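Local coordinates for protein formyltransferase (Francisella tularensis subsp. tularensis, PDB 4NV1) that belongs to the formyltransferase family, forms a dimer, and binds dTDP-4-amino-4,6-dideoxyglucose in a pocket within each chain, at residues 207-210 / 211-215; 215-218 / 219-222; 143-146 / 147-151. All coordinates share one frame; numbering follows the deposited sequence.

Contact 1. Residues 207-210 / 211-215; sequences EAID and YLRAM
The last two turns of helix 205-214, in the C-terminal dimerization region, carry this contact, and D210 and R213, three residues apart, are joined by a side-on salt bridge; M215 is the first residue beyond the helix. R213 NE lies 2.9 Å from D210 OD1, and R213 NH2 lies 3.0 Å from the same D210 OD1, so two N-H groups grip a single oxygen. That oxygen sits in the guanidinium plane, yet both nitrogens reach it from one face of the carboxylate, the two flat groups being turned 61° against each other. R213 has CG wedged between its backbone N and carbonyl carbon (chi1 79°), a position usually disfavoured in helices. R213 CG then lies 3.4 Å from I209 O, an ordinary contact, and the extended chain beyond CG runs alongside D210, pointing the same way. Charged residues suit this buried place because further partners serve them: K114 forms a salt bridge with D210 OD2, and R213 NH1 donates to E145 O and N142 O. The flanking cations would probably favour an ionised D210.

Regular backbone bonds hold the two turns, among them R213 N to I209 O at 2.8 Å and A214 N to D210 O at 3.0 Å. Alanine's small side chain suits the close approach of A208 to A208 of the second subunit, and leucine at 212 suits the apolar surface of L237 of that subunit, while A214 sits against V108 and I111 of helix 106-113. L212 CG comes within 3.2 Å of A208 O in the preceding turn. Y211 suits a boundary position: its ring leads away from that turn, its OH is hydrogen-bonded to M194 O, and M215 CG rests 3.7 Å above one ring face, offset toward the rim.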
ATOM      1  N   GLU A 207      14.569   6.140   4.550  1.00 23.18           N
ATOM      2  CA  GLU A 207      15.158   5.006   3.884  1.00 25.49           C
ATOM      3  C   GLU A 207      14.210   3.782   3.728  1.00 24.85           C
ATOM      4  O   GLU A 207      14.343   3.040   2.751  1.00 17.81           O
ATOM      5  CB  GLU A 207      16.353   4.526   4.700  1.00 26.56           C
ATOM      6  CG  GLU A 207      17.641   5.329   4.532  1.00 32.86           C
ATOM      7  CD  GLU A 207      18.773   4.658   5.314  1.00 39.17           C
ATOM      8  OE1 GLU A 207      18.656   4.432   6.537  1.00 37.81           O
ATOM      9  OE2 GLU A 207      19.797   4.284   4.709  1.00 50.46           O
ATOM     10  N   ALA A 208      13.379   3.516   4.737  1.00 23.73           N
ATOM     11  CA  ALA A 208      12.488   2.354   4.664  1.00 26.33           C
ATOM     12  C   ALA A 208      11.471   2.678   3.615  1.00 22.90           C
ATOM     13  O   ALA A 208      11.137   1.838   2.797  1.00 27.13           O
ATOM     14  CB  ALA A 208      11.820   2.045   6.014  1.00 28.69           C
ATOM     15  N   ILE A 209      10.979   3.906   3.662  1.00 22.27           N
ATOM     16  CA  ILE A 209      10.000   4.350   2.711  1.00 26.55           C
ATOM     17  C   ILE A 209      10.532   4.359   1.276  1.00 28.75           C
ATOM     18  O   ILE A 209       9.837   3.899   0.349  1.00 29.13           O
ATOM     19  CB  ILE A 209       9.410   5.687   3.135  1.00 23.57           C
ATOM     20  CG1 ILE A 209       8.497   5.387   4.300  1.00 23.59           C
ATOM     21  CG2 ILE A 209       8.671   6.359   1.986  1.00 24.71           C
ATOM     22  CD1 ILE A 209       8.115   6.633   5.059  1.00 23.07           C
ATOM     23  N   ASP A 210      11.735   4.891   1.097  1.00 23.27           N
ATOM     24  CA  ASP A 210      12.384   4.927  -0.228  1.00 22.71           C
ATOM     25  C   ASP A 210      12.594   3.505  -0.657  1.00 21.99           C
ATOM     26  O   ASP A 210      12.201   3.196  -1.757  1.00 19.58           O
ATOM     27  CB  ASP A 210      13.670   5.751  -0.262  1.00 25.22           C
ATOM     28  CG  ASP A 210      13.390   7.243  -0.129  1.00 23.88           C
ATOM     29  OD1 ASP A 210      12.206   7.680  -0.191  1.00 23.79           O
ATOM     30  OD2 ASP A 210      14.374   7.981   0.056  1.00 30.98           O
ATOM     31  N   TYR A 211      13.055   2.622   0.216  1.00 23.01           N
ATOM     32  CA  TYR A 211      13.179   1.231  -0.196  1.00 24.99           C
ATOM     33  C   TYR A 211      11.804   0.596  -0.610  1.00 24.51           C
ATOM     34  O   TYR A 211      11.691  -0.130  -1.616  1.00 21.92           O
ATOM     35  CB  TYR A 211      13.832   0.408   0.913  1.00 24.84           C
ATOM     36  CG  TYR A 211      13.755  -1.078   0.666  1.00 25.07           C
ATOM     37  CD1 TYR A 211      14.716  -1.732  -0.068  1.00 25.91           C
ATOM     38  CD2 TYR A 211      12.681  -1.817   1.129  1.00 26.50           C
ATOM     39  CE1 TYR A 211      14.633  -3.091  -0.323  1.00 29.69           C
ATOM     40  CE2 TYR A 211      12.592  -3.167   0.892  1.00 27.15           C
ATOM     41  CZ  TYR A 211      13.544  -3.812   0.139  1.00 30.07           C
ATOM     42  OH  TYR A 211      13.435  -5.172  -0.125  1.00 30.65           O
ATOM     43  N   LEU A 212      10.784   0.790   0.214  1.00 23.73           N
ATOM     44  CA  LEU A 212       9.464   0.183  -0.033  1.00 23.51           C
ATOM     45  C   LEU A 212       8.832   0.696  -1.345  1.00 23.39           C
ATOM     46  O   LEU A 212       8.318  -0.079  -2.183  1.00 20.53           O
ATOM     47  CB  LEU A 212       8.548   0.422   1.183  1.00 21.22           C
ATOM     48  CG  LEU A 212       8.987  -0.478   2.334  1.00 20.62           C
ATOM     49  CD1 LEU A 212       8.339  -0.114   3.654  1.00 20.92           C
ATOM     50  CD2 LEU A 212       8.803  -1.945   1.980  1.00 20.54           C
ATOM     51  N   ARG A 213       8.914   2.006  -1.563  1.00 20.48           N
ATOM     52  CA  ARG A 213       8.445   2.539  -2.813  1.00 20.14           C
ATOM     53  C   ARG A 213       9.244   2.135  -4.053  1.00 21.72           C
ATOM     54  O   ARG A 213       8.646   1.903  -5.139  1.00 19.40           O
ATOM     55  CB  ARG A 213       8.132   4.033  -2.740  1.00 20.95           C
ATOM     56  CG  ARG A 213       9.357   4.952  -2.811  1.00 20.31           C
ATOM     57  CD  ARG A 213       9.025   6.305  -2.251  1.00 19.27           C
ATOM     58  NE  ARG A 213      10.144   7.235  -2.126  1.00 20.70           N
ATOM     59  CZ  ARG A 213      10.380   8.235  -2.973  1.00 21.33           C
ATOM     60  NH1 ARG A 213       9.676   8.364  -4.063  1.00 20.13           N
ATOM     61  NH2 ARG A 213      11.380   9.096  -2.760  1.00 23.51           N
ATOM     62  N   ALA A 214      10.552   1.954  -3.901  1.00 19.77           N
ATOM     63  CA  ALA A 214      11.376   1.520  -5.036  1.00 21.31           C
ATOM     64  C   ALA A 214      10.993   0.089  -5.447  1.00 22.11           C
ATOM     65  O   ALA A 214      11.119  -0.300  -6.590  1.00 17.84           O
ATOM     66  CB  ALA A 214      12.858   1.527  -4.690  1.00 20.24           C
ATOM     67  N   MET A 215      10.531  -0.713  -4.487  1.00 24.80           N
ATOM     68  CA  MET A 215      10.117  -2.088  -4.734  1.00 24.33           C
ATOM     69  C   MET A 215       8.642  -2.326  -5.056  1.00 24.75           C
ATOM     70  O   MET A 215       8.248  -3.488  -5.244  1.00 20.84           O
ATOM     71  CB  MET A 215      10.492  -2.953  -3.522  1.00 29.08           C
ATOM     72  CG  MET A 215      11.964  -3.042  -3.176  1.00 29.69           C
ATOM     73  SD  MET A 215      13.047  -3.759  -4.412  1.00 35.94           S
ATOM     74  CE  MET A 215      12.823  -5.490  -4.143  1.00 38.12           C
TER
HETATM   75  O   HOH W   1      13.503  10.236  -0.298  1.00 34.66           O

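Contact 2. Residues 215-218 / 219-222; sequences MTHP and PYKN. With 0FX (dTDP-4-amino-4,6-dideoxyglucose), chain I.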
ATOM      1  N   MET A 215      10.531  -0.713  -4.487  1.00 24.80           N
ATOM      2  CA  MET A 215      10.117  -2.088  -4.734  1.00 24.33           C
ATOM      3  C   MET A 215       8.642  -2.326  -5.056  1.00 24.75           C
ATOM      4  O   MET A 215       8.248  -3.488  -5.244  1.00 20.84           O
ATOM      5  CB  MET A 215      10.492  -2.953  -3.522  1.00 29.08           C
ATOM      6  CG  MET A 215      11.964  -3.042  -3.176  1.00 29.69           C
ATOM      7  SD  MET A 215      13.047  -3.759  -4.412  1.00 35.94           S
ATOM      8  CE  MET A 215      12.823  -5.490  -4.143  1.00 38.12           C
ATOM      9  N   THR A 216       7.888  -1.241  -5.201  1.00 21.49           N
ATOM     10  CA  THR A 216       6.485  -1.242  -5.503  1.00 22.21           C
ATOM     11  C   THR A 216       6.188  -0.850  -6.944  1.00 22.60           C
ATOM     12  O   THR A 216       6.450   0.281  -7.405  1.00 19.64           O
ATOM     13  CB  THR A 216       5.659  -0.381  -4.503  1.00 24.21           C
ATOM     14  OG1 THR A 216       5.935  -0.783  -3.142  1.00 22.26           O
ATOM     15  CG2 THR A 216       4.189  -0.531  -4.800  1.00 24.99           C
ATOM     16  N   HIS A 217       5.687  -1.850  -7.670  1.00 18.10           N
ATOM     17  CA  HIS A 217       5.461  -1.767  -9.099  1.00 21.33           C
ATOM     18  C   HIS A 217       4.352  -2.792  -9.446  1.00 22.37           C
ATOM     19  O   HIS A 217       4.704  -3.908  -9.832  1.00 18.93           O
ATOM     20  CB  HIS A 217       6.758  -2.074  -9.833  1.00 19.81           C
ATOM     21  CG  HIS A 217       6.776  -1.602 -11.259  1.00 23.91           C
ATOM     22  ND1 HIS A 217       7.742  -0.753 -11.758  1.00 21.46           N
ATOM     23  CD2 HIS A 217       5.930  -1.844 -12.293  1.00 23.06           C
ATOM     24  CE1 HIS A 217       7.484  -0.481 -13.022  1.00 25.00           C
ATOM     25  NE2 HIS A 217       6.386  -1.130 -13.371  1.00 24.75           N
ATOM     26  N   PRO A 218       3.064  -2.401  -9.291  1.00 26.65           N
ATOM     27  CA  PRO A 218       2.014  -3.354  -9.643  1.00 30.78           C
ATOM     28  C   PRO A 218       2.217  -3.785 -11.097  1.00 32.09           C
ATOM     29  O   PRO A 218       2.631  -2.992 -11.933  1.00 28.93           O
ATOM     30  CB  PRO A 218       0.724  -2.559  -9.489  1.00 26.29           C
ATOM     31  CG  PRO A 218       1.037  -1.472  -8.562  1.00 25.27           C
ATOM     32  CD  PRO A 218       2.493  -1.120  -8.835  1.00 25.42           C
ATOM     33  N   PRO A 219       1.872  -5.028 -11.421  1.00 43.23           N
ATOM     34  CA  PRO A 219       1.226  -5.916 -10.475  1.00 42.27           C
ATOM     35  C   PRO A 219       2.290  -6.860  -9.992  1.00 41.75           C
ATOM     36  O   PRO A 219       1.982  -7.963  -9.561  1.00 43.82           O
ATOM     37  CB  PRO A 219       0.155  -6.603 -11.329  1.00 42.44           C
ATOM     38  CG  PRO A 219       0.734  -6.621 -12.713  1.00 43.64           C
ATOM     39  CD  PRO A 219       1.815  -5.564 -12.797  1.00 40.54           C
ATOM     40  N   TYR A 220       3.559  -6.453  -9.997  1.00 34.40           N
ATOM     41  CA  TYR A 220       4.538  -7.409  -9.521  1.00 31.39           C
ATOM     42  C   TYR A 220       4.587  -7.539  -7.984  1.00 25.86           C
ATOM     43  O   TYR A 220       4.274  -6.612  -7.248  1.00 28.07           O
ATOM     44  CB  TYR A 220       5.909  -7.085 -10.085  1.00 33.82           C
ATOM     45  CG  TYR A 220       5.923  -7.077 -11.595  1.00 37.04           C
ATOM     46  CD1 TYR A 220       5.871  -5.893 -12.288  1.00 33.41           C
ATOM     47  CD2 TYR A 220       5.930  -8.258 -12.328  1.00 39.91           C
ATOM     48  CE1 TYR A 220       5.931  -5.864 -13.655  1.00 38.88           C
ATOM     49  CE2 TYR A 220       5.985  -8.247 -13.706  1.00 42.75           C
ATOM     50  CZ  TYR A 220       5.982  -7.035 -14.362  1.00 42.85           C
ATOM     51  OH  TYR A 220       6.013  -6.930 -15.730  1.00 42.06           O
ATOM     52  N   LYS A 221       5.056  -8.691  -7.540  1.00 27.19           N
ATOM     53  CA  LYS A 221       5.344  -8.989  -6.160  1.00 32.65           C
ATOM     54  C   LYS A 221       6.845  -9.029  -6.014  1.00 27.95           C
ATOM     55  O   LYS A 221       7.408  -9.941  -6.568  1.00 30.15           O
ATOM     56  CB  LYS A 221       4.779 -10.373  -5.785  1.00 37.78           C
ATOM     57  CG  LYS A 221       3.275 -10.454  -5.945  1.00 46.96           C
ATOM     58  CD  LYS A 221       2.623 -11.257  -4.824  1.00 51.69           C
ATOM     59  CE  LYS A 221       1.157 -11.519  -5.136  1.00 58.93           C
ATOM     60  NZ  LYS A 221       0.481 -10.308  -5.690  1.00 59.07           N
ATOM     61  N   ASN A 222       7.441  -8.101  -5.247  1.00 26.23           N
ATOM     62  CA  ASN A 222       8.882  -7.935  -5.143  1.00 25.71           C
ATOM     63  C   ASN A 222       9.505  -8.119  -3.785  1.00 26.82           C
ATOM     64  O   ASN A 222      10.216  -9.108  -3.561  1.00 29.67           O
ATOM     65  CB  ASN A 222       9.318  -6.569  -5.743  1.00 21.25           C
ATOM     66  CG  ASN A 222       8.947  -6.438  -7.201  1.00 23.03           C
ATOM     67  OD1 ASN A 222       8.964  -7.444  -7.952  1.00 27.06           O
ATOM     68  ND2 ASN A 222       8.524  -5.251  -7.619  1.00 19.14           N
TER
HETATM   69  O4P 0FX I 301      11.164  -3.048 -19.443  1.00 41.81           O
HETATM   70  P2  0FX I 301      10.227  -4.123 -20.050  1.00 55.85           P
HETATM   71  O3P 0FX I 301       8.902  -3.895 -20.746  1.00 35.25           O
HETATM   72  O1G 0FX I 301      11.002  -5.479 -20.350  1.00 45.36           O
HETATM   73  C1G 0FX I 301      11.959  -5.560 -21.381  1.00 46.91           C
HETATM   74  C2G 0FX I 301      12.451  -6.983 -21.166  1.00 49.22           C
HETATM   75  O2G 0FX I 301      11.371  -7.880 -20.891  1.00 44.56           O
HETATM   76  C3G 0FX I 301      13.437  -7.063 -20.017  1.00 48.44           C
HETATM   77  O3G 0FX I 301      13.925  -8.418 -20.114  1.00 50.82           O
HETATM   78  C4G 0FX I 301      14.505  -5.968 -20.209  1.00 52.10           C
HETATM   79  N4A 0FX I 301      15.560  -6.025 -19.208  1.00 54.40           N
HETATM   80  C5G 0FX I 301      13.909  -4.556 -20.247  1.00 45.83           C
HETATM   81  C6G 0FX I 301      14.980  -3.501 -20.498  1.00 43.95           C
HETATM   82  O5G 0FX I 301      12.954  -4.531 -21.310  1.00 45.95           O
HETATM   83  OPP 0FX I 301       9.282  -4.948 -19.065  1.00 45.11           O
HETATM   84  P   0FX I 301       9.457  -5.647 -17.656  1.00 43.28           P
HETATM   85  O1P 0FX I 301      10.218  -6.958 -17.646  1.00 34.81           O
HETATM   86  O2P 0FX I 301       7.985  -5.414 -17.341  1.00 46.85           O
HETATM   87  O5  0FX I 301      10.114  -4.615 -16.605  1.00 41.60           O
HETATM   88  C5  0FX I 301       9.470  -3.345 -16.441  1.00 30.75           C
HETATM   89  C4  0FX I 301       9.520  -2.868 -15.001  1.00 26.03           C
HETATM   90  O4  0FX I 301       8.607  -3.621 -14.224  1.00 25.34           O
HETATM   91  C3  0FX I 301      10.835  -3.014 -14.297  1.00 26.70           C
HETATM   92  O3  0FX I 301      11.645  -1.831 -14.382  1.00 26.12           O
HETATM   93  C2  0FX I 301      10.431  -3.121 -12.825  1.00 26.83           C
HETATM   94  C1  0FX I 301       9.072  -3.816 -12.908  1.00 25.44           C
HETATM   95  N11 0FX I 301       9.210  -5.216 -12.495  1.00 28.03           N
HETATM   96  C61 0FX I 301       9.463  -6.166 -13.421  1.00 30.21           C
HETATM   97  C51 0FX I 301       9.613  -7.480 -13.033  1.00 30.77           C
HETATM   98  C5A 0FX I 301       9.946  -8.631 -13.961  1.00 35.97           C
HETATM   99  C21 0FX I 301       9.072  -5.534 -11.192  1.00 28.21           C
HETATM  100  O21 0FX I 301       8.774  -4.615 -10.251  1.00 28.08           O
HETATM  101  N31 0FX I 301       9.150  -6.798 -10.762  1.00 29.04           N
HETATM  102  C41 0FX I 301       9.415  -7.734 -11.698  1.00 32.33           C
HETATM  103  O41 0FX I 301       9.567  -9.011 -11.363  1.00 27.87           O
HETATM  104  O   HOH W   2       4.696  -4.121  -6.153  1.00 28.26           O
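A cis peptide bond joins P218 to P219, and it sits at the heart of a type VIa turn formed by H217, P218, P219 and Y220. Proline suits the third position because it accepts the cis form far more readily than other residues. Y220 N closes the turn on H217 O at 2.8 Å, meeting it in the carbonyl plane on a lone pair. The chain doubles back, the two halves running 160° apart, and water 2 bridges them by accepting from H217 N and donating to Y220 O.

The loop 215-222 forms part of the pocket for dTDP-4-amino-4,6-dideoxyglucose and presents three side chains to it, H217 and Y220 from the turn and N222 just after it. H217 has CG anti to its backbone N (chi1 -161°), which lays the imidazole face on the deoxyribose; ligand C1 is 3.5 Å above the centre of the H217 ring. H217 ND1 is hydrogen-bonded to S147 OG, which restrains the rotation of that ring. Y220 offers a broad aromatic face to the thymine, whose C61 lies 3.5 Å above the Y220 ring plane toward the rim. The opposite face of the Y220 ring is backed by P219 CD.

N222 reads the polar edge of the base, for which a primary amide, with donor and acceptor side by side, is well suited. Ligand N31 donates to N222 OD1 over 2.9 Å in a nearly straight bond (174°), while N222 ND2 gives a hydrogen to ligand O21 at 2.7 Å. The same N222 ND2 also donates to M215 O at 3.0 Å, reaching it from above the carbonyl plane. Three bonds therefore set the amide's orientation. M215 bends at its second and third torsions, bringing its CE 4.0 Å from N222 CB.

Contact 3. Residues 143-146 / 147-151; sequences SFEN and SFDVY. With 0FX (dTDP-4-amino-4,6-dideoxyglucose), chain I.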
ATOM      1  N   SER A 143       8.574  12.593  -4.081  1.00 26.06           N
ATOM      2  CA  SER A 143       8.450  11.853  -2.808  1.00 24.83           C
ATOM      3  C   SER A 143       7.356  10.789  -2.834  1.00 25.40           C
ATOM      4  O   SER A 143       7.481   9.770  -2.167  1.00 24.65           O
ATOM      5  CB  SER A 143       8.125  12.784  -1.651  1.00 27.07           C
ATOM      6  OG  SER A 143       6.925  13.473  -1.947  1.00 32.43           O
ATOM      7  N   PHE A 144       6.327  11.045  -3.631  1.00 23.81           N
ATOM      8  CA  PHE A 144       5.114  10.292  -3.608  1.00 25.20           C
ATOM      9  C   PHE A 144       5.037   9.214  -4.705  1.00 23.55           C
ATOM     10  O   PHE A 144       4.009   8.588  -4.871  1.00 23.31           O
ATOM     11  CB  PHE A 144       3.967  11.259  -3.711  1.00 26.13           C
ATOM     12  CG  PHE A 144       4.049  12.203  -4.874  1.00 32.13           C
ATOM     13  CD1 PHE A 144       4.559  13.494  -4.721  1.00 32.36           C
ATOM     14  CD2 PHE A 144       3.462  11.874  -6.095  1.00 36.76           C
ATOM     15  CE1 PHE A 144       4.575  14.387  -5.765  1.00 33.29           C
ATOM     16  CE2 PHE A 144       3.470  12.777  -7.153  1.00 40.87           C
ATOM     17  CZ  PHE A 144       4.045  14.031  -6.994  1.00 32.64           C
ATOM     18  N   GLU A 145       6.142   8.919  -5.368  1.00 23.00           N
ATOM     19  CA  GLU A 145       6.184   8.045  -6.519  1.00 23.40           C
ATOM     20  C   GLU A 145       6.832   6.761  -6.151  1.00 21.19           C
ATOM     21  O   GLU A 145       7.713   6.755  -5.303  1.00 24.25           O
ATOM     22  CB  GLU A 145       7.054   8.650  -7.641  1.00 23.72           C
ATOM     23  CG  GLU A 145       6.466   9.930  -8.142  1.00 23.84           C
ATOM     24  CD  GLU A 145       7.206  10.658  -9.253  1.00 25.18           C
ATOM     25  OE1 GLU A 145       8.427  10.467  -9.360  1.00 29.19           O
ATOM     26  OE2 GLU A 145       6.514  11.464  -9.946  1.00 25.93           O
ATOM     27  N   ASN A 146       6.387   5.694  -6.789  1.00 19.80           N
ATOM     28  CA  ASN A 146       7.013   4.403  -6.682  1.00 21.69           C
ATOM     29  C   ASN A 146       7.737   4.010  -7.990  1.00 19.96           C
ATOM     30  O   ASN A 146       7.790   4.784  -8.957  1.00 20.85           O
ATOM     31  CB  ASN A 146       5.928   3.360  -6.290  1.00 23.89           C
ATOM     32  CG  ASN A 146       4.826   3.243  -7.327  1.00 26.59           C
ATOM     33  OD1 ASN A 146       5.028   3.524  -8.506  1.00 23.84           O
ATOM     34  ND2 ASN A 146       3.618   2.864  -6.880  1.00 23.10           N
ATOM     35  N   SER A 147       8.264   2.791  -8.044  1.00 21.84           N
ATOM     36  CA  SER A 147       8.875   2.295  -9.268  1.00 24.84           C
ATOM     37  C   SER A 147       7.982   2.412 -10.476  1.00 25.81           C
ATOM     38  O   SER A 147       8.484   2.686 -11.586  1.00 24.77           O
ATOM     39  CB  SER A 147       9.460   0.891  -9.148  1.00 26.29           C
ATOM     40  OG  SER A 147       9.752   0.280 -10.435  1.00 21.87           O
ATOM     41  N   PHE A 148       6.675   2.239 -10.292  1.00 22.95           N
ATOM     42  CA  PHE A 148       5.801   2.209 -11.448  1.00 21.34           C
ATOM     43  C   PHE A 148       5.632   3.618 -11.961  1.00 21.97           C
ATOM     44  O   PHE A 148       5.662   3.826 -13.167  1.00 22.73           O
ATOM     45  CB  PHE A 148       4.426   1.548 -11.237  1.00 23.79           C
ATOM     46  CG  PHE A 148       3.468   1.822 -12.361  1.00 22.45           C
ATOM     47  CD1 PHE A 148       3.168   0.857 -13.307  1.00 28.29           C
ATOM     48  CD2 PHE A 148       2.865   3.064 -12.486  1.00 26.93           C
ATOM     49  CE1 PHE A 148       2.293   1.105 -14.354  1.00 25.27           C
ATOM     50  CE2 PHE A 148       1.985   3.331 -13.539  1.00 29.30           C
ATOM     51  CZ  PHE A 148       1.702   2.343 -14.468  1.00 26.95           C
ATOM     52  N   ASP A 149       5.530   4.610 -11.093  1.00 20.10           N
ATOM     53  CA  ASP A 149       5.320   5.942 -11.591  1.00 20.44           C
ATOM     54  C   ASP A 149       6.560   6.500 -12.290  1.00 22.80           C
ATOM     55  O   ASP A 149       6.410   7.366 -13.166  1.00 20.28           O
ATOM     56  CB  ASP A 149       4.921   6.936 -10.489  1.00 23.98           C
ATOM     57  CG  ASP A 149       3.834   6.382  -9.523  1.00 28.21           C
ATOM     58  OD1 ASP A 149       2.817   5.875 -10.046  1.00 26.44           O
ATOM     59  OD2 ASP A 149       3.999   6.450  -8.284  1.00 29.73           O
ATOM     60  N   VAL A 150       7.740   6.157 -11.757  1.00 21.81           N
ATOM     61  CA  VAL A 150       8.984   6.655 -12.314  1.00 21.52           C
ATOM     62  C   VAL A 150       9.257   5.933 -13.619  1.00 21.75           C
ATOM     63  O   VAL A 150       9.617   6.586 -14.575  1.00 23.66           O
ATOM     64  CB  VAL A 150      10.193   6.466 -11.359  1.00 20.63           C
ATOM     65  CG1 VAL A 150      11.461   6.976 -12.069  1.00 21.88           C
ATOM     66  CG2 VAL A 150       9.911   7.254 -10.081  1.00 18.98           C
ATOM     67  N   TYR A 151       8.990   4.626 -13.712  1.00 20.82           N
ATOM     68  CA  TYR A 151       9.151   3.904 -14.938  1.00 19.77           C
ATOM     69  C   TYR A 151       8.254   4.530 -15.981  1.00 22.38           C
ATOM     70  O   TYR A 151       8.642   4.642 -17.173  1.00 21.67           O
ATOM     71  CB  TYR A 151       8.758   2.452 -14.749  1.00 23.98           C
ATOM     72  CG  TYR A 151       8.742   1.526 -15.962  1.00 24.58           C
ATOM     73  CD1 TYR A 151       9.890   0.829 -16.337  1.00 28.76           C
ATOM     74  CD2 TYR A 151       7.564   1.238 -16.640  1.00 33.35           C
ATOM     75  CE1 TYR A 151       9.892  -0.071 -17.389  1.00 29.70           C
ATOM     76  CE2 TYR A 151       7.542   0.311 -17.690  1.00 32.72           C
ATOM     77  CZ  TYR A 151       8.725  -0.325 -18.072  1.00 33.65           C
ATOM     78  OH  TYR A 151       8.780  -1.251 -19.099  1.00 42.38           O
TER
HETATM   79  O4P 0FX I 301      11.164  -3.048 -19.443  1.00 41.81           O
HETATM   80  P2  0FX I 301      10.227  -4.123 -20.050  1.00 55.85           P
HETATM   81  O3P 0FX I 301       8.902  -3.895 -20.746  1.00 35.25           O
HETATM   82  O1G 0FX I 301      11.002  -5.479 -20.350  1.00 45.36           O
HETATM   83  C1G 0FX I 301      11.959  -5.560 -21.381  1.00 46.91           C
HETATM   84  C2G 0FX I 301      12.451  -6.983 -21.166  1.00 49.22           C
HETATM   85  O2G 0FX I 301      11.371  -7.880 -20.891  1.00 44.56           O
HETATM   86  C3G 0FX I 301      13.437  -7.063 -20.017  1.00 48.44           C
HETATM   87  O3G 0FX I 301      13.925  -8.418 -20.114  1.00 50.82           O
HETATM   88  C4G 0FX I 301      14.505  -5.968 -20.209  1.00 52.10           C
HETATM   89  N4A 0FX I 301      15.560  -6.025 -19.208  1.00 54.40           N
HETATM   90  C5G 0FX I 301      13.909  -4.556 -20.247  1.00 45.83           C
HETATM   91  C6G 0FX I 301      14.980  -3.501 -20.498  1.00 43.95           C
HETATM   92  O5G 0FX I 301      12.954  -4.531 -21.310  1.00 45.95           O
HETATM   93  OPP 0FX I 301       9.282  -4.948 -19.065  1.00 45.11           O
HETATM   94  P   0FX I 301       9.457  -5.647 -17.656  1.00 43.28           P
HETATM   95  O1P 0FX I 301      10.218  -6.958 -17.646  1.00 34.81           O
HETATM   96  O2P 0FX I 301       7.985  -5.414 -17.341  1.00 46.85           O
HETATM   97  O5  0FX I 301      10.114  -4.615 -16.605  1.00 41.60           O
HETATM   98  C5  0FX I 301       9.470  -3.345 -16.441  1.00 30.75           C
HETATM   99  C4  0FX I 301       9.520  -2.868 -15.001  1.00 26.03           C
HETATM  100  O4  0FX I 301       8.607  -3.621 -14.224  1.00 25.34           O
HETATM  101  C3  0FX I 301      10.835  -3.014 -14.297  1.00 26.70           C
HETATM  102  O3  0FX I 301      11.645  -1.831 -14.382  1.00 26.12           O
HETATM  103  C2  0FX I 301      10.431  -3.121 -12.825  1.00 26.83           C
HETATM  104  C1  0FX I 301       9.072  -3.816 -12.908  1.00 25.44           C
HETATM  105  N11 0FX I 301       9.210  -5.216 -12.495  1.00 28.03           N
HETATM  106  C61 0FX I 301       9.463  -6.166 -13.421  1.00 30.21           C
HETATM  107  C51 0FX I 301       9.613  -7.480 -13.033  1.00 30.77           C
HETATM  108  C5A 0FX I 301       9.946  -8.631 -13.961  1.00 35.97           C
HETATM  109  C21 0FX I 301       9.072  -5.534 -11.192  1.00 28.21           C
HETATM  110  O21 0FX I 301       8.774  -4.615 -10.251  1.00 28.08           O
HETATM  111  N31 0FX I 301       9.150  -6.798 -10.762  1.00 29.04           N
HETATM  112  C41 0FX I 301       9.415  -7.734 -11.698  1.00 32.33           C
HETATM  113  O41 0FX I 301       9.567  -9.011 -11.363  1.00 27.87           O
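With CG held between its backbone N and carbonyl carbon (chi1 61°), N146 curls OD1 over the first turn of helix 147-170, while D149, its CG opposite the carbonyl carbon (chi1 -45°), sends its carboxylate back toward the loop. The result is a capping box. D149 N donates to N146 OD1 at 2.9 Å, nearly along the C=O axis, and F148 N adds a weak bond to that oxygen. In return N146 N donates to D149 OD2 at 2.9 Å, from above the carboxylate plane. Short polar side chains suit both places, since they reach the backbone N-H groups that a helix start leaves without helical partners. E145 OE1 lies 3.6 Å from V150 CG2; E145 is held by N142 N and, through OE2, by a salt bridge to K153. One turn in, Y151 lays a ring face near ligand C4, and Y151 OH makes a weak bond of 3.0 Å to ligand O4P. F148 and Y151 meet the H217 ring edge-to-face. S147 and V150 pack on helix 106-113, and F144 packs on V233 in strand 232-242 of the second subunit.

How the contacts relate
Along the chain contact 3 comes first, where the loop after strand 133-139 enters helix 147-170; contact 1 follows on helix 205-214, and contact 2 takes over at M215, which both share, before strand 223-226. The centres lie about 10 to 12 Å apart, on the same side of the chain's centre. Contact 3 belongs to the formyl transferase part of the chain and the other two to the C-terminal dimerization part; side-chain bonds of R213 and H217, with a backbone bond between S147 N and R213 O, tie these two parts together. Contacts 2 and 3 both touch the ligand; contacts 1 and 3 both reach the second subunit. Pocket and dimer interface thus lie on adjoining elements.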